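Local coordinates for protein FMN Adenylyltransferase (Candida glabrata, PDB 3FWK) that catalyses the transfer of an adenylyl group from ATP to FMN, the step that forms FAD in flavin cofactor biosynthesis, at residues L227-V230 with E231-L234; D29-I32 with A33-R37; L13-N16 with L17-Y21. All coordinates share one frame; numbering follows the deposited sequence.

Contact 1 (L227-V230 with E231-L234); sequences LGNV and EETL
The side-chain amide of Asn229 lies flat over the carboxylate of Glu232, the two planes stacked only 8° apart while the side chains as a whole run across each other at about a right angle. Both CG atoms occupy the crowded position between backbone N and carbonyl carbon (chi1 67° in Asn229), which folds each group back over the turn. Glu232 OE2 then takes the backbone N-H of Asn229, with Asn229 N and Glu232 OE2 3.0 Å apart, met on the anti side of the carboxylate. Glu232 has a second conformer, so the stack and the OE2 bond hold for this one. In return, Asn229 OD1 lies 2.9 Å from Glu232 N and appears to accept from it, a doubtful bond because OD1 is modelled too close to Glu231. The two side chains thus each reach back to the other's backbone N around a single tight turn, closed by Thr233 N on Asn229 O, in the loop between helices 202-212 and 253-257. This main-chain closure is clearer. Asn229 O accepts twice from Thr233, from Thr233 N at 3.0 Å and from Thr233 OG1 at 2.8 Å. The Thr233 hydroxyl sits beside its own backbone N, so amide and hydroxyl converge on one carbonyl oxygen and gather this buried residue under the turn. On the outer side, Glu231 OE1 takes a bond from a water at 2.9 Å, and that water accepts weakly from Asn229 ND2. Backbone bonds join Val230 to Asp116 and Glu232 to Ile305.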
loop_
_atom_site.group_PDB
_atom_site.type_symbol
_atom_site.label_atom_id
_atom_site.label_comp_id
_atom_site.label_asym_id
_atom_site.label_seq_id
_atom_site.Cartn_x
_atom_site.Cartn_y
_atom_site.Cartn_z
ATOM N N LEU A 227 10.129 -1.201 1.891
ATOM C CA LEU A 227 10.750 -1.525 0.618
ATOM C C LEU A 227 11.356 -0.246 0.061
ATOM O O LEU A 227 10.713 0.546 -0.601
ATOM C CB LEU A 227 9.726 -2.137 -0.332
ATOM C CG LEU A 227 9.062 -3.406 0.236
ATOM C CD1 LEU A 227 8.009 -3.930 -0.748
ATOM C CD2 LEU A 227 10.047 -4.498 0.636
ATOM N N GLY A 228 12.598 0.018 0.420
ATOM C CA GLY A 228 13.340 1.083 -0.191
ATOM C C GLY A 228 14.005 0.487 -1.432
ATOM O O GLY A 228 13.531 -0.495 -2.024
ATOM N N ASN A 229 15.163 0.980 -1.758
ATOM C CA ASN A 229 15.812 0.537 -2.966
ATOM C C ASN A 229 16.658 -0.726 -2.734
ATOM O O ASN A 229 16.935 -1.135 -1.588
ATOM C CB ASN A 229 16.604 1.681 -3.586
ATOM C CG ASN A 229 17.756 2.102 -2.746
ATOM O OD1 ASN A 229 18.603 1.294 -2.391
ATOM N ND2 ASN A 229 17.812 3.393 -2.428
ATOM N N VAL A 230 17.075 -1.349 -3.838
ATOM C CA VAL A 230 17.781 -2.636 -3.726
ATOM C C VAL A 230 19.131 -2.519 -3.088
ATOM O O VAL A 230 19.617 -3.505 -2.498
ATOM C CB VAL A 230 17.953 -3.346 -5.100
ATOM C CG1 VAL A 230 16.647 -3.735 -5.634
ATOM C CG2 VAL A 230 18.747 -2.488 -6.127
ATOM N N GLU A 231 19.774 -1.359 -3.221
ATOM C CA GLU A 231 21.123 -1.199 -2.708
ATOM C C GLU A 231 21.146 -0.982 -1.202
ATOM O O GLU A 231 22.124 -1.348 -0.564
ATOM C CB GLU A 231 21.920 -0.118 -3.491
ATOM C CG GLU A 231 21.485 1.374 -3.489
ATOM C CD GLU A 231 20.439 1.730 -4.544
ATOM O OE1 GLU A 231 20.375 2.958 -4.880
ATOM O OE2 GLU A 231 19.762 0.806 -5.056
ATOM N N GLU A 232 20.098 -0.389 -0.630
ATOM C CA GLU A 232 20.105 0.009 0.796
ATOM C C GLU A 232 19.278 -0.940 1.664
ATOM O O GLU A 232 19.503 -0.985 2.866
ATOM C CB GLU A 232 19.503 1.415 0.974
ATOM C CG GLU A 232 17.939 1.466 0.717
ATOM C CD GLU A 232 17.295 2.875 0.708
ATOM O OE1 GLU A 232 17.943 3.848 1.204
ATOM O OE2 GLU A 232 16.143 2.999 0.203
ATOM N N THR A 233 18.289 -1.605 1.095
ATOM C CA THR A 233 17.265 -2.248 1.935
ATOM C C THR A 233 17.621 -3.659 2.295
ATOM O O THR A 233 17.975 -4.460 1.448
ATOM C CB THR A 233 15.904 -2.242 1.205
ATOM O OG1 THR A 233 15.596 -0.897 0.832
ATOM C CG2 THR A 233 14.813 -2.762 2.086
ATOM N N LEU A 234 17.472 -3.990 3.565
ATOM C CA LEU A 234 17.704 -5.341 4.079
ATOM C C LEU A 234 16.451 -5.770 4.853
ATOM O O LEU A 234 15.675 -4.930 5.321
ATOM C CB LEU A 234 18.905 -5.363 5.054
ATOM C CG LEU A 234 20.242 -5.090 4.380
ATOM C CD1 LEU A 234 21.312 -4.859 5.429
ATOM C CD2 LEU A 234 20.649 -6.255 3.430
HETATM O O HOH W 1 20.892 4.691 -2.662
#

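Contact 2 (D29-I32 with A33-R37); sequences DSII and AQTQR
The guanidinium of Arg37 reaches back along the helix toward Ser30, with one face over Gln34 CA, which stands 3.4 Å above the plane and is offset toward the rim. At the edge of the group, in its plane, sits a water that accepts from Arg37 NH2 and donates to Ser30 O, each at 2.8 Å. The charged end of Arg37 is thus linked through water to a carbonyl of the first turn. Another flat group, the amide of Gln36, has Ile32 for a neighbour: Gln36 NE2 is 3.9 Å from Ile32 CG2, and the two side chains cross obliquely. Gln36 NE2 spends its hydrogens on Tyr21 O and Ile24 O, tying this helix to the end of the preceding one. Thr35 carries its hydroxyl beside its own backbone N (chi1 -53°), on the side where the Ile31 carbonyl arrives. Thr35 OG1 donates to Ile31 O at 2.8 Å from 41° above the carbonyl plane, while Thr35 N reaches the same oxygen at 2.9 Å, a double grip on one acceptor. Asn204 ND2 donates to this hydroxyl and also to Gln34 OE1, so helix 202-212 is bonded to the same flank. Ser30 holds the start. Its OG accepts from Ala33 N at 3.0 Å in a nearly straight bond (165°) and gives its own proton to Glu27 O. Gln34 N closes the first helical turn on Ser30 O at 3.1 Å. A serine side chain accepting the amide three residues on is the classic N-cap, and here it opens helix 31-50.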
loop_
_atom_site.group_PDB
_atom_site.type_symbol
_atom_site.label_atom_id
_atom_site.label_comp_id
_atom_site.label_asym_id
_atom_site.label_seq_id
_atom_site.Cartn_x
_atom_site.Cartn_y
_atom_site.Cartn_z
ATOM N N ASP A 29 -9.556 -1.341 23.414
ATOM C CA ASP A 29 -8.129 -1.118 23.479
ATOM C C ASP A 29 -7.337 -2.004 22.521
ATOM O O ASP A 29 -6.108 -2.118 22.652
ATOM C CB ASP A 29 -7.620 -1.243 24.886
ATOM C CG ASP A 29 -7.833 -2.604 25.454
ATOM O OD1 ASP A 29 -8.411 -3.512 24.803
ATOM O OD2 ASP A 29 -7.398 -2.777 26.638
ATOM N N SER A 30 -8.014 -2.545 21.502
ATOM C CA SER A 30 -7.345 -3.461 20.594
ATOM C C SER A 30 -6.816 -2.765 19.354
ATOM O O SER A 30 -7.293 -1.687 18.964
ATOM C CB SER A 30 -8.270 -4.589 20.186
ATOM O OG SER A 30 -9.350 -4.127 19.393
ATOM N N ILE A 31 -5.860 -3.412 18.714
ATOM C CA ILE A 31 -5.396 -2.954 17.401
ATOM C C ILE A 31 -6.526 -3.008 16.378
ATOM O O ILE A 31 -6.650 -2.089 15.559
ATOM C CB ILE A 31 -4.196 -3.784 16.913
ATOM C CG1 ILE A 31 -2.965 -3.542 17.777
ATOM C CG2 ILE A 31 -3.881 -3.468 15.436
ATOM C CD1 ILE A 31 -1.889 -4.598 17.606
ATOM N N ILE A 32 -7.371 -4.044 16.412
ATOM C CA ILE A 32 -8.474 -4.137 15.456
ATOM C C ILE A 32 -9.409 -2.936 15.620
ATOM O O ILE A 32 -9.782 -2.297 14.641
ATOM C CB ILE A 32 -9.210 -5.467 15.540
ATOM C CG1 ILE A 32 -8.334 -6.580 14.990
ATOM C CG2 ILE A 32 -10.528 -5.396 14.799
ATOM C CD1 ILE A 32 -8.819 -7.974 15.342
ATOM N N ALA A 33 -9.797 -2.595 16.862
ATOM C CA ALA A 33 -10.681 -1.445 17.032
ATOM C C ALA A 33 -10.022 -0.144 16.557
ATOM O O ALA A 33 -10.683 0.676 15.923
ATOM C CB ALA A 33 -11.103 -1.312 18.507
ATOM N N GLN A 34 -8.730 0.030 16.831
ATOM C CA GLN A 34 -8.024 1.199 16.356
ATOM C C GLN A 34 -8.016 1.267 14.806
ATOM O O GLN A 34 -8.151 2.338 14.220
ATOM C CB GLN A 34 -6.607 1.179 16.895
ATOM C CG GLN A 34 -5.788 2.433 16.594
ATOM C CD GLN A 34 -4.341 2.225 16.964
ATOM O OE1 GLN A 34 -3.670 1.356 16.422
ATOM N NE2 GLN A 34 -3.848 3.004 17.929
ATOM N N THR A 35 -7.864 0.107 14.182
ATOM C CA THR A 35 -7.895 0.013 12.716
ATOM C C THR A 35 -9.281 0.349 12.182
ATOM O O THR A 35 -9.412 1.035 11.172
ATOM C CB THR A 35 -7.431 -1.389 12.257
ATOM O OG1 THR A 35 -6.173 -1.681 12.849
ATOM C CG2 THR A 35 -7.333 -1.459 10.737
ATOM N N GLN A 36 -10.336 -0.140 12.850
ATOM C CA GLN A 36 -11.678 0.245 12.469
ATOM C C GLN A 36 -11.866 1.759 12.487
ATOM O O GLN A 36 -12.470 2.338 11.575
ATOM C CB GLN A 36 -12.741 -0.455 13.357
ATOM C CG GLN A 36 -12.693 -1.977 13.166
ATOM C CD GLN A 36 -13.515 -2.746 14.172
ATOM O OE1 GLN A 36 -13.682 -2.304 15.291
ATOM N NE2 GLN A 36 -13.991 -3.918 13.804
ATOM N N ARG A 37 -11.408 2.395 13.566
ATOM C CA ARG A 37 -11.472 3.840 13.646
ATOM C C ARG A 37 -10.704 4.518 12.499
ATOM O O ARG A 37 -11.190 5.506 11.919
ATOM C CB ARG A 37 -10.962 4.325 15.011
ATOM C CG ARG A 37 -11.861 3.829 16.176
ATOM C CD ARG A 37 -11.461 4.504 17.530
ATOM N NE ARG A 37 -10.083 4.304 17.976
ATOM C CZ ARG A 37 -9.653 3.295 18.728
ATOM N NH1 ARG A 37 -10.467 2.281 19.014
ATOM N NH2 ARG A 37 -8.406 3.276 19.157
HETATM O O HOH W 2 -8.197 0.677 20.231
#

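Contact 3 (L13-N16 with L17-Y21); sequences LCYN and LTSSY
Tyr15 and Ser19 meet through their first torsions: the Tyr15 ring swings opposite its backbone N (chi1 178°), while Ser19 OG stays beside its own N (chi1 -68°). The hydroxyl therefore lands over one face of the phenol, displaced toward the rim, with Ser19 OG 3.5 Å from Tyr15 CZ. Ser19 OG donates to Tyr15 O at 2.9 Å. Ser19 N reaches the same oxygen, also at 2.9 Å, from the opposite face of the carbonyl plane. One residue earlier, Thr18 repeats the scheme on Cys14. Thr18 OG1 bonds Cys14 O at 2.7 Å and Thr18 N bonds it at 3.0 Å, again from opposite faces. Beside these polar pairs, Leu17 takes a conformation that is rare inside a helix, with CG between backbone N and carbonyl carbon (chi1 69°). This lays the side chain back along the preceding turn, where Leu17 CG comes to 3.6 Å from Leu13 O, and brings Leu17 CD2 to 4.1 Å from Leu13 CG. The helix is packed on several sides. Helix 69-86 meets Cys14, Tyr15 and Thr18, with Trp83 against the Tyr15 ring, and Phe208 of helix 202-212 touches both Leu17 and Thr18. In the conformer given, Ser20 OG is hydrogen-bonded to Tyr211 OH of that same helix. Thr18 is buried, yet its hydroxyl is satisfied by the helix's own backbone. Two successive carbonyls of helix 7-23 thus each serve an amide and a hydroxyl, which probably polarises them. Since Ser19 OG commits its proton to Tyr15 O, the oxygen over the ring face makes a packing contact rather than an O-H to pi bond.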
loop_
_atom_site.group_PDB
_atom_site.type_symbol
_atom_site.label_atom_id
_atom_site.label_comp_id
_atom_site.label_asym_id
_atom_site.label_seq_id
_atom_site.Cartn_x
_atom_site.Cartn_y
_atom_site.Cartn_z
ATOM N N LEU A 13 -15.690 -6.158 -4.180
ATOM C CA LEU A 13 -14.916 -6.992 -3.290
ATOM C C LEU A 13 -14.328 -6.148 -2.168
ATOM O O LEU A 13 -14.405 -6.486 -1.000
ATOM C CB LEU A 13 -13.789 -7.690 -4.047
ATOM C CG LEU A 13 -12.712 -8.320 -3.159
ATOM C CD1 LEU A 13 -13.206 -9.427 -2.226
ATOM C CD2 LEU A 13 -11.539 -8.802 -4.014
ATOM N N CYS A 14 -13.741 -5.014 -2.542
ATOM C CA CYS A 14 -13.063 -4.185 -1.536
ATOM C C CYS A 14 -14.064 -3.601 -0.547
ATOM O O CYS A 14 -13.794 -3.511 0.653
ATOM C CB CYS A 14 -12.287 -3.069 -2.213
ATOM S SG CYS A 14 -10.763 -3.735 -3.018
ATOM N N TYR A 15 -15.229 -3.210 -1.059
ATOM C CA TYR A 15 -16.319 -2.781 -0.175
ATOM C C TYR A 15 -16.724 -3.878 0.798
ATOM O O TYR A 15 -16.922 -3.635 1.999
ATOM C CB TYR A 15 -17.487 -2.310 -1.015
ATOM C CG TYR A 15 -18.657 -1.905 -0.148
ATOM C CD1 TYR A 15 -18.653 -0.676 0.505
ATOM C CD2 TYR A 15 -19.746 -2.765 0.039
ATOM C CE1 TYR A 15 -19.712 -0.298 1.330
ATOM C CE2 TYR A 15 -20.821 -2.394 0.864
ATOM C CZ TYR A 15 -20.759 -1.172 1.488
ATOM O OH TYR A 15 -21.815 -0.793 2.310
ATOM N N ASN A 16 -16.880 -5.091 0.290
ATOM C CA ASN A 16 -17.291 -6.185 1.136
ATOM C C ASN A 16 -16.261 -6.573 2.181
ATOM O O ASN A 16 -16.607 -6.782 3.337
ATOM C CB ASN A 16 -17.657 -7.381 0.261
ATOM C CG ASN A 16 -18.954 -7.164 -0.517
ATOM O OD1 ASN A 16 -19.813 -6.386 -0.167
ATOM N ND2 ASN A 16 -19.080 -7.925 -1.623
ATOM N N LEU A 17 -14.977 -6.626 1.822
ATOM C CA LEU A 17 -13.983 -6.999 2.819
ATOM C C LEU A 17 -13.801 -5.876 3.847
ATOM O O LEU A 17 -13.563 -6.143 5.027
ATOM C CB LEU A 17 -12.660 -7.494 2.199
ATOM C CG LEU A 17 -11.795 -6.474 1.474
ATOM C CD1 LEU A 17 -10.856 -5.781 2.501
ATOM C CD2 LEU A 17 -10.957 -7.161 0.396
ATOM N N THR A 18 -13.928 -4.618 3.414
ATOM C CA THR A 18 -13.799 -3.484 4.340
ATOM C C THR A 18 -14.982 -3.476 5.331
ATOM O O THR A 18 -14.800 -3.316 6.544
ATOM C CB THR A 18 -13.676 -2.170 3.569
ATOM O OG1 THR A 18 -12.500 -2.238 2.712
ATOM C CG2 THR A 18 -13.518 -0.991 4.510
ATOM N N SER A 19 -16.173 -3.678 4.803
ATOM C CA SER A 19 -17.354 -3.787 5.645
ATOM C C SER A 19 -17.245 -4.948 6.633
ATOM O O SER A 19 -17.634 -4.830 7.797
ATOM C CB SER A 19 -18.573 -3.970 4.748
ATOM O OG SER A 19 -18.871 -2.824 3.994
ATOM N N SER A 20 -16.715 -6.069 6.163
ATOM C CA SER A 20 -16.519 -7.233 7.010
ATOM C C SER A 20 -15.522 -6.907 8.113
ATOM O O SER A 20 -15.737 -7.247 9.305
ATOM C CB SER A 20 -16.090 -8.442 6.172
ATOM O OG SER A 20 -15.879 -9.575 6.987
ATOM N N TYR A 21 -14.437 -6.210 7.775
ATOM C CA TYR A 21 -13.480 -5.834 8.813
ATOM C C TYR A 21 -14.139 -4.936 9.882
ATOM O O TYR A 21 -13.924 -5.111 11.097
ATOM C CB TYR A 21 -12.275 -5.069 8.172
ATOM C CG TYR A 21 -11.135 -4.882 9.159
ATOM C CD1 TYR A 21 -10.054 -5.755 9.196
ATOM C CD2 TYR A 21 -11.164 -3.829 10.098
ATOM C CE1 TYR A 21 -9.028 -5.618 10.132
ATOM C CE2 TYR A 21 -10.185 -3.694 11.040
ATOM C CZ TYR A 21 -9.126 -4.572 11.073
ATOM O OH TYR A 21 -8.180 -4.394 12.035
#

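Overall arrangement
Along the chain, contact 3 comes first, on helix 7-23, then contact 2 at the start of helix 31-50, and last contact 1, in the loop between helices 202-212 and 253-257. Contacts 2 and 3 belong to consecutive helices, with centres 16 Å apart, and they touch where the Tyr21 hydroxyl packs against Ile32 and Thr35. Helix 202-212 packs on both, so three helices meet here in the Rossmann-like alpha/beta protein. Contact 1 is remote: its centre is 31 Å from that of contact 2 and 32 Å from that of contact 3, which lies on the opposite side of the chain's centre. Contacts 2 and 3 thus belong to one packed group, while contact 1 is a turn on the surface.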